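Local coordinates for methyltransferase domain-containing protein (Serratia marcescens, PDB 7CLU) that transfers a methyl group from S-adenosyl-L-methionine to a hydroxyl oxygen in the prodigiosin synthetic pathway, probably working as a dimer, at residues Asp100-Pro105 / Arg129-Ile134; Lys111-Asn116 / Asn294-Thr299; Ser181-Ile186 / Glu218-Val223; Glu280-Pro285 / Ala307-Asp312. All coordinates share one frame; numbering follows the deposited sequence.

How the interactions relate
Reading from the N terminus, interaction 1 opens on helix 93-107 and closes a short, mostly helical loop at helix 131-137. Before it closes, helix 110-116 opens interaction 2, which ends far along the chain on helix 286-298, so the two cross; they also touch, through Phe102 and Trp131 against Ser298 and Thr299. Interaction 3 lies within the long loop of interaction 2, on the other side of the chain's centre, and joins a helix to the edge of the Rossmann-like sheet. Interaction 4 crosses interaction 2 in its turn, linking the loop before helix 286-298 to helix 307-316. Interactions 1, 2 and 4 all reach the second subunit.

Interaction 1 (Asp100-Pro105 / Arg129-Ile134); sequences DTFLYP and RSWFDI
Phe102 and Trp131 reach across from two helices whose backbones stay far apart: the nearest CA atoms, those of Phe102 and Ile134, are 12.6 Å from each other. The aromatic pair is the whole of the direct contact. The far end of the phenyl ring meets the six-membered ring of the indole rim to rim, Phe102 CZ lying 3.5 Å from Trp131 CZ3. The centroids are 5.8 Å apart and the planes only 13° from parallel, yet neither ring covers the face of the other, so this is not a stack. Both side chains leave with CG trans to the backbone N (chi1 -169° for Phe102, -171° for Trp131), and this brings the ends of the two rings together.

Polar bonds hold the start of the second helix. Ser130 is its N-cap, and its OG accepts from Asp133 N at 2.9 Å, while Trp131 N donates to Asp300 OD2. Beside them the guanidinium of Arg129 lies with one face against Ile134 CG1.

The pair thus joins helix 93-107, which meets the second subunit through Tyr104 stacking on Tyr104 of that chain, to helix 131-137 of the O-methyltransferase domain, with the Trp131 side chain about 9 Å from that of His247, the predicted proton acceptor. Phe102 also rests on Ser298 of helix 286-298, and Trp131 on Thr299 just beyond it.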
loop_
_atom_site.group_PDB
_atom_site.type_symbol
_atom_site.label_atom_id
_atom_site.label_comp_id
_atom_site.label_asym_id
_atom_site.label_seq_id
_atom_site.Cartn_x
_atom_site.Cartn_y
_atom_site.Cartn_z
ATOM N N ASP A 100 8.420 -4.229 5.354
ATOM C CA ASP A 100 9.059 -5.133 4.397
ATOM C C ASP A 100 9.087 -6.573 4.903
ATOM O O ASP A 100 8.775 -7.503 4.152
ATOM C CB ASP A 100 10.479 -4.671 4.081
ATOM C CG ASP A 100 10.505 -3.417 3.245
ATOM O OD1 ASP A 100 9.546 -3.189 2.475
ATOM O OD2 ASP A 100 11.486 -2.672 3.367
ATOM N N THR A 101 9.438 -6.770 6.175
ATOM C CA THR A 101 9.718 -8.095 6.724
ATOM C C THR A 101 8.490 -8.786 7.313
ATOM O O THR A 101 8.504 -10.011 7.480
ATOM C CB THR A 101 10.801 -7.987 7.809
ATOM O OG1 THR A 101 10.319 -7.190 8.898
ATOM C CG2 THR A 101 12.060 -7.329 7.260
ATOM N N PHE A 102 7.425 -8.045 7.596
ATOM C CA PHE A 102 6.323 -8.585 8.376
ATOM C C PHE A 102 4.954 -8.208 7.807
ATOM O O PHE A 102 4.236 -9.083 7.322
ATOM C CB PHE A 102 6.470 -8.117 9.819
ATOM C CG PHE A 102 5.548 -8.796 10.774
ATOM C CD1 PHE A 102 5.582 -10.178 10.930
ATOM C CD2 PHE A 102 4.668 -8.052 11.545
ATOM C CE1 PHE A 102 4.744 -10.809 11.815
ATOM C CE2 PHE A 102 3.824 -8.675 12.437
ATOM C CZ PHE A 102 3.862 -10.056 12.577
ATOM N N LEU A 103 4.578 -6.923 7.831
ATOM C CA LEU A 103 3.196 -6.573 7.484
ATOM C C LEU A 103 2.890 -6.759 5.993
ATOM O O LEU A 103 1.798 -7.212 5.633
ATOM C CB LEU A 103 2.896 -5.142 7.908
ATOM C CG LEU A 103 2.919 -4.887 9.417
ATOM C CD1 LEU A 103 2.311 -3.522 9.731
ATOM C CD2 LEU A 103 2.171 -5.984 10.119
ATOM N N TYR A 104 3.789 -6.333 5.108
ATOM C CA TYR A 104 3.506 -6.488 3.682
ATOM C C TYR A 104 3.319 -7.952 3.312
ATOM O O TYR A 104 2.312 -8.275 2.657
ATOM C CB TYR A 104 4.614 -5.815 2.871
ATOM C CG TYR A 104 4.374 -5.741 1.386
ATOM C CD1 TYR A 104 4.727 -6.805 0.543
ATOM C CD2 TYR A 104 3.811 -4.610 0.817
ATOM C CE1 TYR A 104 4.528 -6.727 -0.835
ATOM C CE2 TYR A 104 3.613 -4.514 -0.556
ATOM C CZ TYR A 104 3.967 -5.570 -1.378
ATOM O OH TYR A 104 3.755 -5.454 -2.746
ATOM N N PRO A 105 4.195 -8.887 3.713
ATOM C CA PRO A 105 3.929 -10.294 3.366
ATOM C C PRO A 105 2.599 -10.801 3.905
ATOM O O PRO A 105 1.879 -11.505 3.191
ATOM C CB PRO A 105 5.122 -11.044 3.978
ATOM C CG PRO A 105 6.172 -10.032 4.144
ATOM C CD PRO A 105 5.483 -8.736 4.415
ATOM N N ARG A 129 4.291 -20.641 15.824
ATOM C CA ARG A 129 4.232 -20.159 17.196
ATOM C C ARG A 129 3.102 -19.154 17.369
ATOM O O ARG A 129 2.718 -18.453 16.429
ATOM C CB ARG A 129 5.543 -19.501 17.606
ATOM C CG ARG A 129 6.751 -20.398 17.541
ATOM C CD ARG A 129 8.023 -19.587 17.733
ATOM N NE ARG A 129 8.226 -18.624 16.657
ATOM C CZ ARG A 129 9.158 -17.676 16.681
ATOM N NH1 ARG A 129 9.972 -17.577 17.726
ATOM N NH2 ARG A 129 9.283 -16.836 15.663
ATOM N N SER A 130 2.589 -19.070 18.596
ATOM C CA SER A 130 1.533 -18.122 18.909
ATOM C C SER A 130 2.085 -16.700 18.973
ATOM O O SER A 130 3.284 -16.472 19.153
ATOM C CB SER A 130 0.857 -18.489 20.233
ATOM O OG SER A 130 1.602 -18.002 21.336
ATOM N N TRP A 131 1.185 -15.733 18.807
ATOM C CA TRP A 131 1.587 -14.334 18.915
ATOM C C TRP A 131 2.251 -14.078 20.261
ATOM O O TRP A 131 3.339 -13.493 20.338
ATOM C CB TRP A 131 0.374 -13.421 18.722
ATOM C CG TRP A 131 0.726 -11.965 18.611
ATOM C CD1 TRP A 131 0.231 -10.938 19.362
ATOM C CD2 TRP A 131 1.639 -11.379 17.678
ATOM N NE1 TRP A 131 0.785 -9.749 18.956
ATOM C CE2 TRP A 131 1.653 -9.993 17.924
ATOM C CE3 TRP A 131 2.450 -11.893 16.656
ATOM C CZ2 TRP A 131 2.443 -9.117 17.195
ATOM C CZ3 TRP A 131 3.239 -11.012 15.932
ATOM C CH2 TRP A 131 3.226 -9.641 16.208
ATOM N N PHE A 132 1.622 -14.553 21.333
ATOM C CA PHE A 132 2.219 -14.423 22.654
ATOM C C PHE A 132 3.613 -15.038 22.704
ATOM O O PHE A 132 4.525 -14.460 23.305
ATOM C CB PHE A 132 1.322 -15.064 23.699
ATOM C CG PHE A 132 1.887 -14.985 25.069
ATOM C CD1 PHE A 132 1.783 -13.811 25.794
ATOM C CD2 PHE A 132 2.553 -16.067 25.622
ATOM C CE1 PHE A 132 2.316 -13.718 27.054
ATOM C CE2 PHE A 132 3.092 -15.983 26.889
ATOM C CZ PHE A 132 2.975 -14.802 27.599
ATOM N N ASP A 133 3.802 -16.205 22.073
ATOM C CA ASP A 133 5.119 -16.840 22.051
ATOM C C ASP A 133 6.160 -15.920 21.421
ATOM O O ASP A 133 7.237 -15.695 21.987
ATOM C CB ASP A 133 5.070 -18.158 21.268
ATOM C CG ASP A 133 4.455 -19.306 22.060
ATOM O OD1 ASP A 133 4.213 -19.149 23.279
ATOM O OD2 ASP A 133 4.211 -20.371 21.443
ATOM N N ILE A 134 5.858 -15.402 20.227
ATOM C CA ILE A 134 6.837 -14.617 19.475
ATOM C C ILE A 134 7.230 -13.363 20.249
ATOM O O ILE A 134 8.400 -12.967 20.260
ATOM C CB ILE A 134 6.286 -14.294 18.071
ATOM C CG1 ILE A 134 6.085 -15.586 17.274
ATOM C CG2 ILE A 134 7.215 -13.353 17.309
ATOM C CD1 ILE A 134 5.077 -15.489 16.147
#

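Interaction 2 (Lys111-Asn116 / Asn294-Thr299); sequences KTAVRN and NMLVST
Ala113 sits where the helices 111-116 and 294-298 come together, its CA 5.7 Å from that of Val297. Its methyl group points at the second helix and is received between two side chains: Val297 CG1 at 3.7 Å from Ala113 CB, and the branch point of Leu296, CG, at 4.0 Å from the same atom. Leu296 lies alongside this small residue, with CG opposite the backbone N (chi1 166°), which brings Leu296 CD1 within 3.7 Å of Ala113 O. Its other methyl, CD2, goes to Val114, meeting CG2 at 3.9 Å; these two side chains cross at about a right angle.

The contact is a nearly perpendicular helix crossing, with 86° between the two short axes and a closest approach of 9.4 Å, and it packs helix 110-116 of this dimeric O-methyltransferase against the C-terminal end of helix 286-298. That end is finished by side-chain and backbone bonds: Ser298 OG donates to Asn294 O at 2.6 Å, and Met295 O is gripped by Thr299 OG1 and Thr299 N from opposite faces of its plane.

On the far side of helix 111-116 the packing gives way to exposed or partly exposed chains. Lys111 and Arg115 extend away from Leu296 and Val297, and pack instead on Ala26 and Leu47 of the second subunit, whose Ser53 OG is bonded to Val114 O.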
loop_
_atom_site.group_PDB
_atom_site.type_symbol
_atom_site.label_atom_id
_atom_site.label_comp_id
_atom_site.label_asym_id
_atom_site.label_seq_id
_atom_site.Cartn_x
_atom_site.Cartn_y
_atom_site.Cartn_z
ATOM N N LYS A 111 -6.953 -12.145 2.062
ATOM C CA LYS A 111 -8.138 -12.894 1.656
ATOM C C LYS A 111 -8.314 -14.126 2.528
ATOM O O LYS A 111 -9.417 -14.409 3.008
ATOM C CB LYS A 111 -8.037 -13.288 0.179
ATOM C CG LYS A 111 -8.963 -14.454 -0.240
ATOM C CD LYS A 111 -8.799 -14.794 -1.721
ATOM C CE LYS A 111 -9.074 -16.271 -2.000
ATOM N NZ LYS A 111 -9.092 -16.579 -3.466
ATOM N N THR A 112 -7.219 -14.845 2.779
ATOM C CA THR A 112 -7.304 -16.068 3.569
ATOM C C THR A 112 -7.506 -15.757 5.048
ATOM O O THR A 112 -8.163 -16.532 5.762
ATOM C CB THR A 112 -6.045 -16.909 3.332
ATOM O OG1 THR A 112 -5.963 -17.233 1.943
ATOM C CG2 THR A 112 -6.071 -18.205 4.154
ATOM N N ALA A 113 -6.963 -14.628 5.523
ATOM C CA ALA A 113 -7.180 -14.232 6.914
ATOM C C ALA A 113 -8.647 -13.922 7.165
ATOM O O ALA A 113 -9.178 -14.214 8.242
ATOM C CB ALA A 113 -6.312 -13.017 7.277
ATOM N N VAL A 114 -9.326 -13.338 6.181
ATOM C CA VAL A 114 -10.749 -13.085 6.346
ATOM C C VAL A 114 -11.528 -14.384 6.207
ATOM O O VAL A 114 -12.525 -14.607 6.904
ATOM C CB VAL A 114 -11.236 -12.023 5.341
ATOM C CG1 VAL A 114 -12.742 -11.817 5.481
ATOM C CG2 VAL A 114 -10.520 -10.695 5.571
ATOM N N ARG A 115 -11.081 -15.255 5.303
ATOM C CA ARG A 115 -11.752 -16.530 5.118
ATOM C C ARG A 115 -11.682 -17.372 6.387
ATOM O O ARG A 115 -12.650 -18.061 6.730
ATOM C CB ARG A 115 -11.137 -17.264 3.925
ATOM C CG ARG A 115 -11.685 -18.662 3.691
ATOM C CD ARG A 115 -12.801 -18.628 2.673
ATOM N NE ARG A 115 -12.301 -18.344 1.333
ATOM C CZ ARG A 115 -13.088 -18.065 0.302
ATOM N NH1 ARG A 115 -14.404 -18.033 0.472
ATOM N NH2 ARG A 115 -12.563 -17.812 -0.892
ATOM N N ASN A 116 -10.564 -17.302 7.121
ATOM C CA ASN A 116 -10.357 -18.156 8.286
ATOM C C ASN A 116 -10.442 -17.434 9.622
ATOM O O ASN A 116 -10.402 -18.102 10.664
ATOM C CB ASN A 116 -8.996 -18.857 8.183
ATOM C CG ASN A 116 -8.899 -19.728 6.952
ATOM O OD1 ASN A 116 -9.899 -20.256 6.487
ATOM N ND2 ASN A 116 -7.697 -19.881 6.417
ATOM N N ASN A 294 -5.102 -5.133 10.123
ATOM C CA ASN A 294 -3.708 -5.431 10.437
ATOM C C ASN A 294 -3.610 -6.338 11.661
ATOM O O ASN A 294 -2.767 -7.237 11.706
ATOM C CB ASN A 294 -2.916 -4.140 10.652
ATOM C CG ASN A 294 -1.415 -4.384 10.766
ATOM O OD1 ASN A 294 -0.770 -4.735 9.791
ATOM N ND2 ASN A 294 -0.853 -4.175 11.958
ATOM N N MET A 295 -4.475 -6.127 12.651
ATOM C CA MET A 295 -4.489 -7.024 13.801
ATOM C C MET A 295 -4.930 -8.424 13.394
ATOM O O MET A 295 -4.417 -9.420 13.918
ATOM C CB MET A 295 -5.412 -6.476 14.886
ATOM C CG MET A 295 -5.126 -5.067 15.280
ATOM S SD MET A 295 -3.359 -4.740 15.360
ATOM C CE MET A 295 -2.987 -5.631 16.820
ATOM N N LEU A 296 -5.884 -8.509 12.460
ATOM C CA LEU A 296 -6.382 -9.794 11.995
ATOM C C LEU A 296 -5.269 -10.623 11.366
ATOM O O LEU A 296 -5.112 -11.810 11.683
ATOM C CB LEU A 296 -7.520 -9.574 10.995
ATOM C CG LEU A 296 -7.956 -10.768 10.154
ATOM C CD1 LEU A 296 -8.570 -11.833 11.072
ATOM C CD2 LEU A 296 -8.961 -10.330 9.085
ATOM N N VAL A 297 -4.483 -10.014 10.465
ATOM C CA VAL A 297 -3.523 -10.801 9.698
ATOM C C VAL A 297 -2.279 -11.131 10.502
ATOM O O VAL A 297 -1.577 -12.100 10.166
ATOM C CB VAL A 297 -3.088 -10.100 8.396
ATOM C CG1 VAL A 297 -4.289 -9.885 7.464
ATOM C CG2 VAL A 297 -2.379 -8.801 8.695
ATOM N N SER A 298 -2.006 -10.383 11.571
ATOM C CA SER A 298 -0.711 -10.433 12.240
ATOM C C SER A 298 -0.745 -10.978 13.659
ATOM O O SER A 298 0.275 -11.485 14.119
ATOM C CB SER A 298 -0.078 -9.033 12.277
ATOM O OG SER A 298 -0.791 -8.145 13.137
ATOM N N THR A 299 -1.854 -10.851 14.378
ATOM C CA THR A 299 -1.921 -11.264 15.775
ATOM C C THR A 299 -2.882 -12.439 15.907
ATOM O O THR A 299 -3.509 -12.875 14.938
ATOM C CB THR A 299 -2.356 -10.110 16.682
ATOM O OG1 THR A 299 -3.773 -9.922 16.573
ATOM C CG2 THR A 299 -1.627 -8.811 16.305
#

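Interaction 3 (Ser181-Ile186 / Glu218-Val223); sequences SLPMAI and ERIDVV
Ile220 is directed toward helix 181-186, and its CD1 makes the close contacts. CG1 stands trans to the carbonyl carbon (chi1 -58°) and the chain then runs on extended, which brings CD1 against the peptide bond joining Pro183 to Met184. There it meets backbone as much as side chain: Ile220 CD1 is 3.7 Å from Pro183 C and equally near Met184 N. Pro183 faces the isoleucine and offers its ring carbon CB, 4.0 Å from Ile220 CD1. Met184 comes in at about a right angle to the isoleucine and touches with its first methylene beyond CB, Met184 CG lying 3.8 Å from Ile220 CD1; the thioether end then leads away, and the side chain also touches Tyr216. The side-chain contacts are apolar, and Pro183 and Ile220 are buried.

Within the Rossmann-like fold, this fastens helix 181-189, which follows strand 171-175, to the segment leading through Ile220 into edge strand 221-224. Strand 194-199, next to 221-224 in the sheet, packs Ile197 on both Pro183 and Ile220, and it pairs through its backbone with Asp221 and Val223. Helix 154-163 covers the helix elsewhere, at Leu182 and Ala185.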
loop_
_atom_site.group_PDB
_atom_site.type_symbol
_atom_site.label_atom_id
_atom_site.label_comp_id
_atom_site.label_asym_id
_atom_site.label_seq_id
_atom_site.Cartn_x
_atom_site.Cartn_y
_atom_site.Cartn_z
ATOM N N SER A 181 8.070 7.389 28.395
ATOM C CA SER A 181 7.810 8.739 27.912
ATOM C C SER A 181 6.656 9.405 28.641
ATOM O O SER A 181 6.696 10.615 28.915
ATOM C CB SER A 181 7.527 8.684 26.417
ATOM O OG SER A 181 8.750 8.506 25.762
ATOM N N LEU A 182 5.598 8.647 28.934
ATOM C CA LEU A 182 4.441 9.259 29.573
ATOM C C LEU A 182 4.728 9.610 31.025
ATOM O O LEU A 182 4.509 10.772 31.408
ATOM C CB LEU A 182 3.216 8.359 29.418
ATOM C CG LEU A 182 1.983 8.666 30.270
ATOM C CD1 LEU A 182 1.489 10.061 30.010
ATOM C CD2 LEU A 182 0.881 7.612 29.960
ATOM N N PRO A 183 5.227 8.703 31.877
ATOM C CA PRO A 183 5.515 9.131 33.257
ATOM C C PRO A 183 6.621 10.171 33.344
ATOM O O PRO A 183 6.631 10.958 34.295
ATOM C CB PRO A 183 5.885 7.823 33.977
ATOM C CG PRO A 183 6.183 6.851 32.902
ATOM C CD PRO A 183 5.359 7.240 31.727
ATOM N N MET A 184 7.544 10.224 32.377
ATOM C CA MET A 184 8.481 11.346 32.336
ATOM C C MET A 184 7.747 12.669 32.124
ATOM O O MET A 184 8.003 13.655 32.827
ATOM C CB MET A 184 9.532 11.121 31.244
ATOM C CG MET A 184 10.602 10.152 31.669
ATOM S SD MET A 184 11.841 9.762 30.423
ATOM C CE MET A 184 10.849 9.399 29.024
ATOM N N ALA A 185 6.814 12.711 31.164
ATOM C CA ALA A 185 6.084 13.949 30.913
ATOM C C ALA A 185 5.245 14.343 32.124
ATOM O O ALA A 185 5.116 15.535 32.440
ATOM C CB ALA A 185 5.212 13.812 29.668
ATOM N N ILE A 186 4.690 13.348 32.828
ATOM C CA ILE A 186 3.942 13.627 34.049
ATOM C C ILE A 186 4.860 14.242 35.095
ATOM O O ILE A 186 4.560 15.303 35.652
ATOM C CB ILE A 186 3.255 12.352 34.571
ATOM C CG1 ILE A 186 2.267 11.822 33.531
ATOM C CG2 ILE A 186 2.532 12.635 35.872
ATOM C CD1 ILE A 186 1.767 10.409 33.828
ATOM N N GLU A 218 15.544 7.760 39.834
ATOM C CA GLU A 218 14.988 7.875 41.177
ATOM C C GLU A 218 13.567 8.406 41.175
ATOM O O GLU A 218 12.814 8.142 42.121
ATOM C CB GLU A 218 15.862 8.777 42.043
ATOM C CG GLU A 218 17.237 8.210 42.305
ATOM C CD GLU A 218 17.953 8.952 43.413
ATOM O OE1 GLU A 218 18.877 8.359 44.013
ATOM O OE2 GLU A 218 17.591 10.125 43.684
ATOM N N ARG A 219 13.180 9.130 40.130
ATOM C CA ARG A 219 11.852 9.727 40.061
ATOM C C ARG A 219 10.772 8.709 39.696
ATOM O O ARG A 219 9.616 8.856 40.117
ATOM C CB ARG A 219 11.869 10.870 39.039
ATOM C CG ARG A 219 10.577 11.653 38.938
ATOM C CD ARG A 219 10.383 12.583 40.132
ATOM N NE ARG A 219 9.091 13.266 40.070
ATOM C CZ ARG A 219 7.934 12.697 40.397
ATOM N NH1 ARG A 219 7.907 11.432 40.813
ATOM N NH2 ARG A 219 6.801 13.387 40.306
ATOM N N ILE A 220 11.120 7.690 38.910
ATOM C CA ILE A 220 10.159 6.744 38.346
ATOM C C ILE A 220 10.634 5.328 38.661
ATOM O O ILE A 220 11.694 4.904 38.185
ATOM C CB ILE A 220 9.997 6.941 36.826
ATOM C CG1 ILE A 220 9.549 8.380 36.510
ATOM C CG2 ILE A 220 9.022 5.920 36.235
ATOM C CD1 ILE A 220 9.632 8.700 35.026
ATOM N N ASP A 221 9.864 4.603 39.465
ATOM C CA ASP A 221 10.236 3.232 39.794
ATOM C C ASP A 221 9.825 2.273 38.684
ATOM O O ASP A 221 8.826 2.475 37.987
ATOM C CB ASP A 221 9.586 2.787 41.103
ATOM C CG ASP A 221 10.108 3.549 42.306
ATOM O OD1 ASP A 221 11.326 3.814 42.373
ATOM O OD2 ASP A 221 9.289 3.881 43.189
ATOM N N VAL A 222 10.605 1.210 38.531
ATOM C CA VAL A 222 10.254 0.100 37.658
ATOM C C VAL A 222 9.945 -1.084 38.554
ATOM O O VAL A 222 10.804 -1.522 39.329
ATOM C CB VAL A 222 11.375 -0.235 36.666
ATOM C CG1 VAL A 222 10.891 -1.263 35.651
ATOM C CG2 VAL A 222 11.833 1.030 35.963
ATOM N N VAL A 223 8.715 -1.572 38.482
ATOM C CA VAL A 223 8.337 -2.787 39.183
ATOM C C VAL A 223 8.065 -3.875 38.158
ATOM O O VAL A 223 7.768 -3.616 36.990
ATOM C CB VAL A 223 7.119 -2.583 40.089
ATOM C CG1 VAL A 223 7.429 -1.516 41.152
ATOM C CG2 VAL A 223 5.900 -2.242 39.256
#

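Interaction 4 (Glu280-Pro285 / Ala307-Asp312); sequences EDKSGP and AQEYLD
The carboxylate of Glu309 is the flat group at the centre of this contact, and the ammonium NZ of Lys282 meets it at one oxygen. In the Rossmann-like methyltransferase domain, the bridge spans from the loop leading out of strand 270-275 to helix 307-316, the helix that precedes strand 322-326. Lys282 NZ lies 2.7 Å from Glu309 OE2, on the syn side of that oxygen and 21° out of the carboxylate plane, forming a hydrogen-bonded salt bridge. The other oxygen, Glu309 OE1, is farther from Lys282 NZ, at 3.4 Å, and is engaged by Ser306 N just ahead of the helix. One carboxylate therefore ties the lysine to the N-terminal end of helix 307-316, and its two oxygens are held by different partners, which should fix its rotation.

Neither residue is fully buried, and the charge pair is the one close meeting between the segments. The two side chains cross at about a right angle. Glu309 is extended beyond CG, whereas Lys282 bends at chi3 (93°), which swings its CE and NZ round toward the acid. The backbone of Lys282 takes up the left-handed helical conformation.

The second subunit also touches this loop: its Gln69 NE2 bonds to Asp281 O and its Ile59 packs on Lys282. Within the loop, the residues on either side of Lys282 in sequence are bonded to each other: Ser283 OG donates to Asp281 OD1 at 2.7 Å, from the syn side and 25° out of the carboxylate plane.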
loop_
_atom_site.group_PDB
_atom_site.type_symbol
_atom_site.label_atom_id
_atom_site.label_comp_id
_atom_site.label_asym_id
_atom_site.label_seq_id
_atom_site.Cartn_x
_atom_site.Cartn_y
_atom_site.Cartn_z
ATOM N N GLU A 280 -18.928 5.604 16.686
ATOM C CA GLU A 280 -20.158 5.129 17.319
ATOM C C GLU A 280 -20.882 4.079 16.478
ATOM O O GLU A 280 -21.395 3.091 17.018
ATOM C CB GLU A 280 -21.075 6.322 17.599
ATOM C CG GLU A 280 -22.398 5.961 18.258
ATOM C CD GLU A 280 -22.901 7.053 19.188
ATOM O OE1 GLU A 280 -23.224 8.158 18.689
ATOM O OE2 GLU A 280 -22.979 6.800 20.412
ATOM N N ASP A 281 -20.958 4.278 15.160
ATOM C CA ASP A 281 -21.587 3.306 14.271
ATOM C C ASP A 281 -20.576 2.390 13.587
ATOM O O ASP A 281 -20.916 1.747 12.585
ATOM C CB ASP A 281 -22.443 4.010 13.216
ATOM C CG ASP A 281 -21.614 4.813 12.222
ATOM O OD1 ASP A 281 -20.454 5.175 12.536
ATOM O OD2 ASP A 281 -22.144 5.098 11.122
ATOM N N LYS A 282 -19.351 2.316 14.108
ATOM C CA LYS A 282 -18.300 1.451 13.558
ATOM C C LYS A 282 -18.191 1.627 12.042
ATOM O O LYS A 282 -18.219 0.669 11.266
ATOM C CB LYS A 282 -18.541 -0.013 13.952
ATOM C CG LYS A 282 -18.526 -0.239 15.468
ATOM C CD LYS A 282 -18.964 -1.662 15.897
ATOM C CE LYS A 282 -17.771 -2.612 16.040
ATOM N NZ LYS A 282 -18.117 -4.026 16.467
ATOM N N SER A 283 -18.085 2.893 11.630
ATOM C CA SER A 283 -17.910 3.279 10.235
ATOM C C SER A 283 -16.520 3.823 9.954
ATOM O O SER A 283 -16.233 4.221 8.817
ATOM C CB SER A 283 -18.950 4.335 9.834
ATOM O OG SER A 283 -18.712 5.554 10.515
ATOM N N GLY A 284 -15.661 3.856 10.959
ATOM C CA GLY A 284 -14.357 4.450 10.852
ATOM C C GLY A 284 -13.829 4.692 12.241
ATOM O O GLY A 284 -14.329 4.108 13.208
ATOM N N PRO A 285 -12.819 5.570 12.381
ATOM C CA PRO A 285 -12.157 6.252 11.255
ATOM C C PRO A 285 -11.331 5.298 10.381
ATOM O O PRO A 285 -11.155 4.132 10.733
ATOM C CB PRO A 285 -11.256 7.284 11.938
ATOM C CG PRO A 285 -11.061 6.780 13.312
ATOM C CD PRO A 285 -12.291 6.008 13.686
ATOM N N ALA A 307 -16.082 2.526 21.380
ATOM C CA ALA A 307 -16.049 2.999 22.761
ATOM C C ALA A 307 -17.003 2.190 23.635
ATOM O O ALA A 307 -16.624 1.709 24.710
ATOM C CB ALA A 307 -16.401 4.486 22.813
ATOM N N GLN A 308 -18.241 2.007 23.170
ATOM C CA GLN A 308 -19.224 1.266 23.959
ATOM C C GLN A 308 -18.755 -0.153 24.234
ATOM O O GLN A 308 -18.948 -0.679 25.340
ATOM C CB GLN A 308 -20.575 1.245 23.241
ATOM C CG GLN A 308 -21.719 0.777 24.130
ATOM C CD GLN A 308 -22.001 1.761 25.259
ATOM O OE1 GLN A 308 -21.990 2.973 25.056
ATOM N NE2 GLN A 308 -22.212 1.239 26.459
ATOM N N GLU A 309 -18.143 -0.796 23.233
ATOM C CA GLU A 309 -17.633 -2.142 23.443
ATOM C C GLU A 309 -16.568 -2.158 24.532
ATOM O O GLU A 309 -16.515 -3.092 25.339
ATOM C CB GLU A 309 -17.090 -2.712 22.132
ATOM C CG GLU A 309 -18.168 -3.357 21.279
ATOM C CD GLU A 309 -17.718 -3.635 19.849
ATOM O OE1 GLU A 309 -16.685 -3.073 19.421
ATOM O OE2 GLU A 309 -18.410 -4.412 19.153
ATOM N N TYR A 310 -15.717 -1.127 24.582
ATOM C CA TYR A 310 -14.747 -1.043 25.669
ATOM C C TYR A 310 -15.440 -0.788 27.004
ATOM O O TYR A 310 -15.066 -1.377 28.027
ATOM C CB TYR A 310 -13.717 0.049 25.381
ATOM C CG TYR A 310 -12.659 -0.320 24.350
ATOM C CD1 TYR A 310 -11.929 -1.501 24.450
ATOM C CD2 TYR A 310 -12.366 0.549 23.290
ATOM C CE1 TYR A 310 -10.945 -1.837 23.490
ATOM C CE2 TYR A 310 -11.386 0.242 22.348
ATOM C CZ TYR A 310 -10.680 -0.942 22.458
ATOM O OH TYR A 310 -9.727 -1.223 21.513
ATOM N N LEU A 311 -16.449 0.087 27.018
ATOM C CA LEU A 311 -17.208 0.305 28.245
ATOM C C LEU A 311 -17.797 -1.001 28.756
ATOM O O LEU A 311 -17.693 -1.308 29.950
ATOM C CB LEU A 311 -18.316 1.332 28.014
ATOM C CG LEU A 311 -17.878 2.779 27.799
ATOM C CD1 LEU A 311 -19.071 3.699 27.577
ATOM C CD2 LEU A 311 -17.038 3.257 28.970
ATOM N N ASP A 312 -18.394 -1.796 27.853
ATOM C CA ASP A 312 -18.983 -3.072 28.246
ATOM C C ASP A 312 -17.944 -3.985 28.879
ATOM O O ASP A 312 -18.228 -4.663 29.876
ATOM C CB ASP A 312 -19.617 -3.761 27.034
ATOM C CG ASP A 312 -20.820 -3.007 26.482
ATOM O OD1 ASP A 312 -21.398 -2.169 27.207
ATOM O OD2 ASP A 312 -21.189 -3.256 25.311
#